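PDB 5HFT: gamma-glutamyltranspeptidase from Klebsiella pneumoniae subsp. pneumoniae, which catalyses the conversion of oxamate to oxalate, a step in the degradation of uric acid. Local coordinates for residues Q38-G41 with A42-S45; A93-T96 with R97-Q101. All blocks are in the same frame, centred on the assembly; numbering follows the deposited sequence.

Contact 1: Q38-G41 with A42-S45; sequences QNRG and AAFS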
ATOM      1  N   GLN C  38       6.662  12.054  -2.414  1.00 40.48           N
ATOM      2  CA  GLN C  38       7.216  11.172  -1.396  1.00 41.26           C
ATOM      3  C   GLN C  38       8.674  11.515  -1.110  1.00 39.07           C
ATOM      4  O   GLN C  38       9.342  12.180  -1.897  1.00 43.40           O
ATOM      5  CB  GLN C  38       7.102   9.713  -1.843  1.00 36.60           C
ATOM      6  CG  GLN C  38       7.774   9.466  -3.190  1.00 39.48           C
ATOM      7  CD  GLN C  38       7.859   7.990  -3.559  1.00 43.11           C
ATOM      8  OE1 GLN C  38       7.083   7.156  -3.078  1.00 37.51           O
ATOM      9  NE2 GLN C  38       8.813   7.663  -4.423  1.00 42.23           N
ATOM     10  N   ASN C  39       9.184  10.996   0.017  1.00 42.56           N
ATOM     11  CA  ASN C  39      10.501  11.370   0.548  1.00 37.37           C
ATOM     12  C   ASN C  39      11.233  10.108   1.013  1.00 39.47           C
ATOM     13  O   ASN C  39      11.179   9.724   2.184  1.00 40.47           O
ATOM     14  CB  ASN C  39      10.347  12.422   1.661  1.00 38.97           C
ATOM     15  CG  ASN C  39       9.530  11.934   2.887  1.00 42.93           C
ATOM     16  OD1 ASN C  39       8.692  11.019   2.806  1.00 39.80           O
ATOM     17  ND2 ASN C  39       9.770  12.574   4.030  1.00 39.93           N
ATOM     18  N   ARG C  40      11.931   9.458   0.079  1.00 45.04           N
ATOM     19  CA  ARG C  40      12.556   8.161   0.326  1.00 42.72           C
ATOM     20  C   ARG C  40      14.061   8.240   0.531  1.00 41.55           C
ATOM     21  O   ARG C  40      14.765   7.264   0.273  1.00 47.39           O
ATOM     22  CB  ARG C  40      12.235   7.200  -0.820  1.00 47.67           C
ATOM     23  CG  ARG C  40      10.746   6.924  -1.000  1.00 38.83           C
ATOM     24  CD  ARG C  40      10.485   5.679  -1.827  1.00 44.27           C
ATOM     25  NE  ARG C  40      10.939   4.446  -1.189  1.00 39.09           N
ATOM     26  CZ  ARG C  40      10.892   3.261  -1.786  1.00 42.36           C
ATOM     27  NH1 ARG C  40      10.409   3.174  -3.018  1.00 41.63           N
ATOM     28  NH2 ARG C  40      11.319   2.166  -1.158  1.00 49.67           N
ATOM     29  N   GLY C  41      14.577   9.370   1.007  1.00 55.90           N
ATOM     30  CA  GLY C  41      16.001   9.479   1.268  1.00 48.18           C
ATOM     31  C   GLY C  41      16.554   8.348   2.116  1.00 49.18           C
ATOM     32  O   GLY C  41      17.751   8.068   2.074  1.00 57.23           O
ATOM     33  N   ALA C  42      15.700   7.695   2.903  1.00 49.70           N
ATOM     34  CA  ALA C  42      16.135   6.606   3.769  1.00 47.03           C
ATOM     35  C   ALA C  42      16.384   5.307   3.020  1.00 51.44           C
ATOM     36  O   ALA C  42      16.959   4.376   3.594  1.00 56.33           O
ATOM     37  CB  ALA C  42      15.109   6.354   4.878  1.00 46.65           C
ATOM     38  N   ALA C  43      15.938   5.191   1.777  1.00 48.48           N
ATOM     39  CA  ALA C  43      16.208   3.965   1.042  1.00 45.07           C
ATOM     40  C   ALA C  43      17.614   3.942   0.479  1.00 56.78           C
ATOM     41  O   ALA C  43      17.967   2.976  -0.205  1.00 58.08           O
ATOM     42  CB  ALA C  43      15.214   3.789  -0.103  1.00 50.96           C
ATOM     43  N   PHE C  44      18.388   5.010   0.708  1.00 61.21           N
ATOM     44  CA  PHE C  44      19.764   5.135   0.268  1.00 52.46           C
ATOM     45  C   PHE C  44      20.629   5.542   1.449  1.00 58.31           C
ATOM     46  O   PHE C  44      20.127   5.996   2.479  1.00 57.70           O
ATOM     47  CB  PHE C  44      19.884   6.179  -0.830  1.00 54.66           C
ATOM     48  CG  PHE C  44      18.969   5.936  -1.987  1.00 56.71           C
ATOM     49  CD1 PHE C  44      19.245   4.951  -2.915  1.00 49.64           C
ATOM     50  CD2 PHE C  44      17.833   6.712  -2.155  1.00 55.89           C
ATOM     51  CE1 PHE C  44      18.409   4.740  -3.985  1.00 50.38           C
ATOM     52  CE2 PHE C  44      16.992   6.508  -3.227  1.00 54.65           C
ATOM     53  CZ  PHE C  44      17.279   5.516  -4.148  1.00 49.67           C
ATOM     54  N   SER C  45      21.940   5.384   1.282  1.00 65.29           N
ATOM     55  CA  SER C  45      22.959   5.837   2.228  1.00 64.76           C
ATOM     56  C   SER C  45      23.962   6.746   1.517  1.00 65.97           C
ATOM     57  O   SER C  45      23.854   7.019   0.316  1.00 61.64           O
ATOM     58  CB  SER C  45      23.668   4.651   2.895  1.00 68.28           C
ATOM     59  OG  SER C  45      24.750   5.083   3.712  1.00 65.12           O
TER

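Contact 2: A93-T96 with R97-Q101; sequences ALFT and RYILQ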
ATOM      1  N   ALA C  93       0.648 -13.580  13.439  1.00 55.41           N
ATOM      2  CA  ALA C  93      -0.597 -13.686  14.188  1.00 47.63           C
ATOM      3  C   ALA C  93      -1.760 -14.049  13.275  1.00 47.11           C
ATOM      4  O   ALA C  93      -2.480 -15.025  13.523  1.00 52.27           O
ATOM      5  CB  ALA C  93      -0.867 -12.366  14.912  1.00 46.76           C
ATOM      6  N   LEU C  94      -1.984 -13.256  12.225  1.00 41.21           N
ATOM      7  CA  LEU C  94      -3.161 -13.496  11.396  1.00 47.70           C
ATOM      8  C   LEU C  94      -3.073 -14.844  10.686  1.00 45.19           C
ATOM      9  O   LEU C  94      -4.073 -15.561  10.584  1.00 48.80           O
ATOM     10  CB  LEU C  94      -3.353 -12.352  10.400  1.00 47.43           C
ATOM     11  CG  LEU C  94      -4.368 -12.591   9.275  1.00 47.94           C
ATOM     12  CD1 LEU C  94      -5.719 -13.093   9.788  1.00 41.87           C
ATOM     13  CD2 LEU C  94      -4.541 -11.308   8.472  1.00 50.14           C
ATOM     14  N   PHE C  95      -1.877 -15.228  10.241  1.00 46.01           N
ATOM     15  CA  PHE C  95      -1.695 -16.537   9.615  1.00 43.17           C
ATOM     16  C   PHE C  95      -1.969 -17.656  10.605  1.00 44.45           C
ATOM     17  O   PHE C  95      -2.713 -18.597  10.311  1.00 42.61           O
ATOM     18  CB  PHE C  95      -0.277 -16.661   9.058  1.00 45.67           C
ATOM     19  CG  PHE C  95       0.105 -18.064   8.665  1.00 50.02           C
ATOM     20  CD1 PHE C  95      -0.260 -18.577   7.431  1.00 47.59           C
ATOM     21  CD2 PHE C  95       0.834 -18.866   9.529  1.00 46.11           C
ATOM     22  CE1 PHE C  95       0.087 -19.849   7.074  1.00 40.85           C
ATOM     23  CE2 PHE C  95       1.177 -20.138   9.179  1.00 42.72           C
ATOM     24  CZ  PHE C  95       0.811 -20.631   7.948  1.00 45.49           C
ATOM     25  N   THR C  96      -1.332 -17.597  11.773  1.00 44.91           N
ATOM     26  CA  THR C  96      -1.478 -18.691  12.721  1.00 43.31           C
ATOM     27  C   THR C  96      -2.896 -18.740  13.292  1.00 46.87           C
ATOM     28  O   THR C  96      -3.462 -19.824  13.450  1.00 49.15           O
ATOM     29  CB  THR C  96      -0.411 -18.586  13.817  1.00 41.21           C
ATOM     30  OG1 THR C  96      -0.492 -19.733  14.667  1.00 54.33           O
ATOM     31  CG2 THR C  96      -0.599 -17.376  14.662  1.00 45.85           C
ATOM     32  N   ARG C  97      -3.507 -17.585  13.571  1.00 48.54           N
ATOM     33  CA  ARG C  97      -4.875 -17.580  14.087  1.00 47.85           C
ATOM     34  C   ARG C  97      -5.868 -18.065  13.038  1.00 46.29           C
ATOM     35  O   ARG C  97      -6.600 -19.036  13.263  1.00 47.78           O
ATOM     36  CB  ARG C  97      -5.257 -16.182  14.568  1.00 48.59           C
ATOM     37  CG  ARG C  97      -5.100 -15.999  16.059  1.00 48.29           C
ATOM     38  CD  ARG C  97      -4.635 -14.604  16.336  1.00 52.27           C
ATOM     39  NE  ARG C  97      -4.431 -14.346  17.753  1.00 57.64           N
ATOM     40  CZ  ARG C  97      -3.917 -13.209  18.216  1.00 62.81           C
ATOM     41  NH1 ARG C  97      -3.549 -12.248  17.372  1.00 54.08           N
ATOM     42  NH2 ARG C  97      -3.757 -13.032  19.519  1.00 65.48           N
ATOM     43  N   TYR C  98      -5.926 -17.393  11.887  1.00 45.38           N
ATOM     44  CA  TYR C  98      -6.950 -17.741  10.906  1.00 42.59           C
ATOM     45  C   TYR C  98      -6.665 -19.091  10.264  1.00 45.28           C
ATOM     46  O   TYR C  98      -7.479 -20.020  10.346  1.00 48.92           O
ATOM     47  CB  TYR C  98      -7.076 -16.652   9.839  1.00 39.88           C
ATOM     48  CG  TYR C  98      -8.125 -16.996   8.805  1.00 36.39           C
ATOM     49  CD1 TYR C  98      -9.474 -17.110   9.151  1.00 38.29           C
ATOM     50  CD2 TYR C  98      -7.775 -17.204   7.492  1.00 37.06           C
ATOM     51  CE1 TYR C  98     -10.438 -17.432   8.208  1.00 35.47           C
ATOM     52  CE2 TYR C  98      -8.727 -17.531   6.539  1.00 40.10           C
ATOM     53  CZ  TYR C  98     -10.056 -17.646   6.895  1.00 40.08           C
ATOM     54  OH  TYR C  98     -10.978 -17.966   5.918  1.00 37.09           O
ATOM     55  N   ILE C  99      -5.507 -19.217   9.619  1.00 49.65           N
ATOM     56  CA  ILE C  99      -5.203 -20.417   8.842  1.00 45.70           C
ATOM     57  C   ILE C  99      -4.938 -21.612   9.758  1.00 43.67           C
ATOM     58  O   ILE C  99      -5.517 -22.689   9.578  1.00 45.49           O
ATOM     59  CB  ILE C  99      -4.029 -20.137   7.885  1.00 42.68           C
ATOM     60  CG1 ILE C  99      -4.384 -18.935   6.996  1.00 41.84           C
ATOM     61  CG2 ILE C  99      -3.727 -21.348   7.037  1.00 41.63           C
ATOM     62  CD1 ILE C  99      -3.503 -18.747   5.804  1.00 42.11           C
ATOM     63  N   LEU C 100      -4.038 -21.460  10.733  1.00 44.61           N
ATOM     64  CA  LEU C 100      -3.626 -22.623  11.511  1.00 40.66           C
ATOM     65  C   LEU C 100      -4.652 -23.028  12.545  1.00 43.94           C
ATOM     66  O   LEU C 100      -4.775 -24.222  12.850  1.00 50.00           O
ATOM     67  CB  LEU C 100      -2.304 -22.376  12.223  1.00 44.48           C
ATOM     68  CG  LEU C 100      -1.104 -22.045  11.357  1.00 45.42           C
ATOM     69  CD1 LEU C 100       0.136 -21.936  12.229  1.00 40.94           C
ATOM     70  CD2 LEU C 100      -0.965 -23.078  10.268  1.00 45.76           C
ATOM     71  N   GLN C 101      -5.378 -22.076  13.113  1.00 45.40           N
ATOM     72  CA  GLN C 101      -6.176 -22.358  14.294  1.00 45.92           C
ATOM     73  C   GLN C 101      -7.682 -22.244  14.072  1.00 45.84           C
ATOM     74  O   GLN C 101      -8.444 -22.436  15.029  1.00 50.32           O
ATOM     75  CB  GLN C 101      -5.719 -21.446  15.435  1.00 44.04           C
ATOM     76  CG  GLN C 101      -4.257 -21.684  15.772  1.00 43.39           C
ATOM     77  CD  GLN C 101      -3.733 -20.777  16.862  1.00 49.43           C
ATOM     78  OE1 GLN C 101      -4.092 -19.597  16.938  1.00 52.04           O
ATOM     79  NE2 GLN C 101      -2.859 -21.313  17.702  1.00 47.02           N
TER

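Contact 1: Q38-G41 with A42-S45
Arg40 and Ala43 close a single 3-10 turn in the loop that runs from strand 35-36 to strand 67-71, an example of how one short turn brings three side chains, those of Arg40, Ala43 and Phe44, near one another. The backbone carbonyl of Arg40 receives the amide of Ala43, with Ala43 N 2.8 Å from Arg40 O and an N-H...O angle of 167°. This is the i to i+3 link that defines the 3-10 geometry. One residue further on the turn is fading, since Phe44 N reaches Gly41 O only in a weak bond of 3.4 Å. Three side chains are arranged around this turn. The methyl of Ala43 stands between the other two: its CB lies 4.3 Å from Arg40 NH2 on one flank and 4.4 Å from Phe44 CD2 on another. The phenyl group leans back over the turn because CG of Phe44 sits beside its own backbone N, opposite the carbonyl carbon (chi1 -54°), which directs the ring toward the residues already passed. Arg40 lies on the far flank of the Ala43 methyl, its chain bending at chi3 (65°) before the guanidinium. There NH1 forms a salt bridge with an acidic side chain of the other protein chain, and the side chain also touches Tyr21, Pro60 and His62. The neighbouring Asn39 is fixed on both sides of its amide, by His22 through OD1 and by backbone of the other chain through ND2. The turn is thus built into a subunit interface. The Phe44 ring approaches the turn obliquely, its CD2 coming to 4.0 Å from Arg40 O.

Contact 2: A93-T96 with R97-Q101
Phe95 O is shared by two amides one residue apart: Leu100 N donates from 3.2 Å, in the carbonyl plane, while Ile99 N lies at 2.9 Å but is badly bent (128°) and counts as weak. Preference for the i+5 donor is the signature of a pi-type widening, here near the end of helix 88-101. Just before it the bonding is ordinary alpha, with Arg97 N 2.8 Å from Ala93 O and Tyr98 N bound to Leu94 O. The Phe95 ring, placed by a chi1 of 167° that sets CG beside the carbonyl carbon, touches residues at both spacings, i+4 and i+5. Ile99 CD1 touches its CD1 at 3.6 Å, and Leu100 CG approaches CE2, the ring atom across from CD1, at 3.7 Å. Leu94 and Tyr98 instead run alongside each other, Leu94 CD1 3.8 Å from Tyr98 CB, and both pack on helix 105-110 and strand 76-82. Phe95 also makes an edge-to-face ring contact with the other protein chain. Arg97 runs back past Ala93, NH1 resting 3.6 Å from its CB, and NH2 bonds to Pro112 O. The divided bonding implies that Phe95 O keeps one sound and one weak donor through the widening, while the apolar side chains around it are spread between the chain's own core and the partner subunit.

Overall arrangement
Contact 1 and contact 2 show two departures from alpha geometry in one chain, a tightened turn and a widened one, serving different parts of the fold. They lie on opposite sides of the chain's centre, with their own centres 34 Å apart and nearest atoms about 23 Å apart, and do not touch. Contact 1 is the one near the catalytic region: the Arg40 side chain is about 8 Å from that of Ser19, probably important for activity, and about 10 Å from that of Thr1, the inferred nucleophile. Contact 2 lies away from these sites, on a helix packed against strand 76-82. Both nevertheless reach the other protein chain of the assembly.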